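Local coordinates for DNA translocase coupling protein (Clostridium perfringens, PDB 6O1W) that probably binds ATP and DNA as the coupling ATPase of plasmid conjugation, a translocase of the FtsK/SpoIIIE family represented here by a central fragment carrying its P-loop NTPase domain, at residues K284-T287 / G288-N292; G300-D304 / S305-E309. One frame throughout, in Å; residues are numbered along the deposited sequence.

Contact 1. Residues K284-T287 / G288-N292; sequences KVIT and GQIKN
Thr287 sits at the N-cap of helix 288-293 and meets its first turn through both its hydroxyl and its carbonyl. The hydroxyl takes the side-chain bond: Thr287 OG1 lies between its own backbone N and carbonyl carbon (chi1 61°), which turns it toward the amide of Ile290, and it accepts from Ile290 N in a weak bond, 3.4 Å long but nearly straight at 168°. The main chain adds the first helical bond, from Lys291 N to Thr287 O at 3.1 Å. This is the classic threonine N-cap, here closing the loop that follows strand 272-278 in the P-loop NTPase core of the FtsK/SpoIIIE family. Ile290 CG1 comes to 3.6 Å from Thr287 OG1, beside the capping hydroxyl. The apolar contacts belong to Ile286, which touches the helix with its short branch: CG2 is 3.9 Å from Lys291 CG and 4.2 Å from Ile290 CG2, and the two isoleucines cross at about a right angle. CG2 of Ile286 is anti to the backbone N, while CG1 is anti to the carbonyl carbon (chi1 -53°) and leads the longer branch away from this helix; the side chain also packs on Ile310 and Val311 of helix 305-312.

Contact 2. Residues G300-D304 / S305-E309; sequences GRFAD and SKASE
The loop leaving strand 296-299 turns into helix 305-312 through an aspartate N-cap, with Phe302 packed against the new helix's first turn. Asp304 supplies the cap. Its CG is anti to the backbone N (chi1 -174°), which carries the carboxylate forward alongside the helix start, where OD1 accepts from Lys306 N in a weak bond of 3.3 Å bent to 153°. The Asp304 and Lys306 side chains run side by side in the same direction, and Asp304 OD1 comes to 3.9 Å from Lys306 CB. One carboxylate oxygen thus serves an amide of the helix end, and the negative charge there probably interacts favourably with the helix dipole. The carbonyl of the same residue begins the helical bonding: Ser308 N donates weakly to Asp304 O at 3.5 Å.

The other half of the contact is apolar. Ala307 points its methyl back at the loop, placing CB 3.9 Å from Phe302 CB and 4.0 Å from Phe302 CG, at the root of the ring and obliquely to it. The same methyl lies 3.5 Å from Asp304 O, so one methyl touches both the aromatic residue and the capping residue's carbonyl on its loop-facing side. Beyond this helix, Phe302 also touches Pro281 and the predicted P-loop, while Ser308 OG is hydrogen-bonded to Asn314 O and Ala317 N. Such a capped strand-to-helix connection, with an aromatic residue close to the Walker A loop, belongs to the P-loop NTPase fold of this FtsK/SpoIIIE-type protein.

Overall arrangement
Contacts 1 and 2 illustrate one principle twice: a helix following a loop is capped at its start by the side chain of the residue before it, threonine in one case and aspartate in the other. They come in series along the chain, separated by strand 296-299, and their centres lie 16 Å apart. The two helices touch where Lys291 CE packs 4.2 Å from Glu309 O. Contact 2 lies nearer the ATP site: the Phe302 side chain is about 4 Å from that of Gly136, a predicted site residue, and about 7 Å from that of Lys142, a known ATP-binding residue, whereas that of Ile286 is about 9 Å from each. No ATP is bound to this chain in the model.

Contact 1. Residues K284-T287 / G288-N292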
loop_
_atom_site.group_PDB
_atom_site.type_symbol
_atom_site.label_atom_id
_atom_site.label_comp_id
_atom_site.label_asym_id
_atom_site.label_seq_id
_atom_site.Cartn_x
_atom_site.Cartn_y
_atom_site.Cartn_z
ATOM N N LYS A 284 -11.779 -10.814 9.756
ATOM C CA LYS A 284 -13.189 -10.853 9.344
ATOM C C LYS A 284 -13.429 -9.963 8.140
ATOM O O LYS A 284 -14.379 -10.207 7.385
ATOM C CB LYS A 284 -14.106 -10.398 10.486
ATOM C CG LYS A 284 -14.510 -11.505 11.461
ATOM C CD LYS A 284 -14.480 -11.039 12.933
ATOM C CE LYS A 284 -15.370 -9.857 13.286
ATOM N NZ LYS A 284 -14.675 -8.889 14.184
ATOM N N VAL A 285 -12.577 -8.923 7.967
ATOM C CA VAL A 285 -12.684 -7.929 6.896
ATOM C C VAL A 285 -11.750 -8.287 5.749
ATOM O O VAL A 285 -12.203 -8.366 4.609
ATOM C CB VAL A 285 -12.507 -6.483 7.455
ATOM C CG1 VAL A 285 -12.290 -5.447 6.345
ATOM C CG2 VAL A 285 -13.700 -6.095 8.339
ATOM N N ILE A 286 -10.459 -8.511 6.044
ATOM C CA ILE A 286 -9.467 -8.962 5.053
ATOM C C ILE A 286 -9.459 -10.488 5.181
ATOM O O ILE A 286 -8.633 -11.053 5.897
ATOM C CB ILE A 286 -8.058 -8.357 5.282
ATOM C CG1 ILE A 286 -8.112 -6.807 5.388
ATOM C CG2 ILE A 286 -7.065 -8.865 4.192
ATOM C CD1 ILE A 286 -6.771 -6.112 5.792
ATOM N N THR A 287 -10.451 -11.133 4.566
ATOM C CA THR A 287 -10.619 -12.583 4.620
ATOM C C THR A 287 -9.580 -13.283 3.719
ATOM O O THR A 287 -8.776 -12.614 3.048
ATOM C CB THR A 287 -12.051 -12.959 4.176
ATOM O OG1 THR A 287 -12.255 -12.514 2.832
ATOM C CG2 THR A 287 -13.147 -12.408 5.109
ATOM N N GLY A 288 -9.634 -14.621 3.706
ATOM C CA GLY A 288 -8.799 -15.468 2.862
ATOM C C GLY A 288 -9.171 -15.310 1.400
ATOM O O GLY A 288 -8.301 -15.375 0.541
ATOM N N GLN A 289 -10.455 -15.051 1.104
ATOM C CA GLN A 289 -10.911 -14.834 -0.272
ATOM C C GLN A 289 -10.324 -13.522 -0.833
ATOM O O GLN A 289 -9.844 -13.511 -1.969
ATOM C CB GLN A 289 -12.442 -14.843 -0.357
ATOM C CG GLN A 289 -12.965 -14.758 -1.795
ATOM C CD GLN A 289 -13.583 -16.040 -2.316
ATOM O OE1 GLN A 289 -14.261 -16.783 -1.590
ATOM N NE2 GLN A 289 -13.384 -16.310 -3.608
ATOM N N ILE A 290 -10.343 -12.434 -0.028
ATOM C CA ILE A 290 -9.762 -11.147 -0.397
ATOM C C ILE A 290 -8.259 -11.374 -0.644
ATOM O O ILE A 290 -7.761 -11.008 -1.694
ATOM C CB ILE A 290 -10.008 -10.072 0.717
ATOM C CG1 ILE A 290 -11.509 -9.671 0.827
ATOM C CG2 ILE A 290 -9.083 -8.839 0.565
ATOM C CD1 ILE A 290 -12.146 -8.851 -0.370
ATOM N N LYS A 291 -7.567 -12.021 0.295
ATOM C CA LYS A 291 -6.146 -12.280 0.166
ATOM C C LYS A 291 -5.793 -13.121 -1.042
ATOM O O LYS A 291 -4.839 -12.790 -1.732
ATOM C CB LYS A 291 -5.559 -12.881 1.454
ATOM C CG LYS A 291 -5.199 -11.839 2.514
ATOM C CD LYS A 291 -4.552 -12.506 3.741
ATOM C CE LYS A 291 -3.053 -12.285 3.842
ATOM N NZ LYS A 291 -2.290 -12.803 2.670
ATOM N N ASN A 292 -6.567 -14.179 -1.332
ATOM C CA ASN A 292 -6.278 -15.048 -2.476
ATOM C C ASN A 292 -6.517 -14.350 -3.822
ATOM O O ASN A 292 -5.928 -14.763 -4.819
ATOM C CB ASN A 292 -7.072 -16.374 -2.393
ATOM C CG ASN A 292 -6.831 -17.210 -1.144
ATOM O OD1 ASN A 292 -5.774 -17.170 -0.502
ATOM N ND2 ASN A 292 -7.828 -17.985 -0.752
#

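Contact 2. Residues G300-D304 / S305-E309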
loop_
_atom_site.group_PDB
_atom_site.type_symbol
_atom_site.label_atom_id
_atom_site.label_comp_id
_atom_site.label_asym_id
_atom_site.label_seq_id
_atom_site.Cartn_x
_atom_site.Cartn_y
_atom_site.Cartn_z
ATOM N N GLY A 300 0.751 0.524 5.446
ATOM C CA GLY A 300 1.342 1.566 6.267
ATOM C C GLY A 300 1.910 0.950 7.529
ATOM O O GLY A 300 1.887 -0.268 7.708
ATOM N N ARG A 301 2.434 1.783 8.399
ATOM C CA ARG A 301 3.032 1.342 9.647
ATOM C C ARG A 301 1.959 0.892 10.640
ATOM O O ARG A 301 1.006 1.611 10.853
ATOM C CB ARG A 301 3.871 2.487 10.244
ATOM C CG ARG A 301 4.606 2.044 11.510
ATOM C CD ARG A 301 5.589 3.087 12.002
ATOM N NE ARG A 301 6.341 2.569 13.145
ATOM C CZ ARG A 301 5.906 2.585 14.400
ATOM N NH1 ARG A 301 4.731 3.132 14.698
ATOM N NH2 ARG A 301 6.645 2.067 15.371
ATOM N N PHE A 302 2.107 -0.291 11.214
ATOM C CA PHE A 302 1.254 -0.803 12.295
ATOM C C PHE A 302 2.232 -1.404 13.327
ATOM O O PHE A 302 3.000 -2.302 12.976
ATOM C CB PHE A 302 0.286 -1.913 11.807
ATOM C CG PHE A 302 -0.829 -1.456 10.893
ATOM C CD1 PHE A 302 -1.949 -0.809 11.405
ATOM C CD2 PHE A 302 -0.755 -1.667 9.523
ATOM C CE1 PHE A 302 -2.988 -0.405 10.565
ATOM C CE2 PHE A 302 -1.801 -1.272 8.681
ATOM C CZ PHE A 302 -2.908 -0.646 9.207
ATOM N N ALA A 303 2.219 -0.905 14.574
ATOM C CA ALA A 303 3.089 -1.420 15.645
ATOM C C ALA A 303 2.724 -2.856 16.033
ATOM O O ALA A 303 3.592 -3.602 16.463
ATOM C CB ALA A 303 3.035 -0.511 16.858
ATOM N N ASP A 304 1.462 -3.257 15.813
ATOM C CA ASP A 304 0.962 -4.602 16.104
ATOM C C ASP A 304 1.310 -5.600 14.981
ATOM O O ASP A 304 0.948 -5.393 13.817
ATOM C CB ASP A 304 -0.560 -4.552 16.362
ATOM C CG ASP A 304 -1.211 -5.854 16.826
ATOM O OD1 ASP A 304 -0.470 -6.832 17.106
ATOM O OD2 ASP A 304 -2.464 -5.897 16.910
ATOM N N SER A 305 1.971 -6.704 15.362
ATOM C CA SER A 305 2.403 -7.812 14.501
ATOM C C SER A 305 1.261 -8.496 13.756
ATOM O O SER A 305 1.438 -8.853 12.596
ATOM C CB SER A 305 3.176 -8.853 15.311
ATOM O OG SER A 305 4.571 -8.618 15.237
ATOM N N LYS A 306 0.117 -8.711 14.429
ATOM C CA LYS A 306 -1.078 -9.361 13.871
ATOM C C LYS A 306 -1.677 -8.562 12.684
ATOM O O LYS A 306 -2.024 -9.159 11.665
ATOM C CB LYS A 306 -2.128 -9.595 14.977
ATOM C CG LYS A 306 -3.384 -10.340 14.519
ATOM C CD LYS A 306 -3.423 -11.786 14.983
ATOM C CE LYS A 306 -4.499 -12.586 14.283
ATOM N NZ LYS A 306 -5.869 -12.243 14.759
ATOM N N ALA A 307 -1.760 -7.225 12.825
ATOM C CA ALA A 307 -2.269 -6.276 11.826
ATOM C C ALA A 307 -1.440 -6.352 10.529
ATOM O O ALA A 307 -2.014 -6.344 9.425
ATOM C CB ALA A 307 -2.240 -4.859 12.398
ATOM N N SER A 308 -0.089 -6.430 10.670
ATOM C CA SER A 308 0.837 -6.574 9.540
ATOM C C SER A 308 0.641 -7.949 8.863
ATOM O O SER A 308 0.685 -8.008 7.635
ATOM C CB SER A 308 2.288 -6.450 10.008
ATOM O OG SER A 308 3.190 -6.670 8.934
ATOM N N GLU A 309 0.493 -9.055 9.663
ATOM C CA GLU A 309 0.278 -10.420 9.137
ATOM C C GLU A 309 -1.031 -10.549 8.370
ATOM O O GLU A 309 -1.082 -11.253 7.364
ATOM C CB GLU A 309 0.330 -11.478 10.244
ATOM C CG GLU A 309 1.746 -11.898 10.596
ATOM C CD GLU A 309 1.876 -12.964 11.668
ATOM O OE1 GLU A 309 0.867 -13.270 12.346
ATOM O OE2 GLU A 309 2.999 -13.493 11.831
#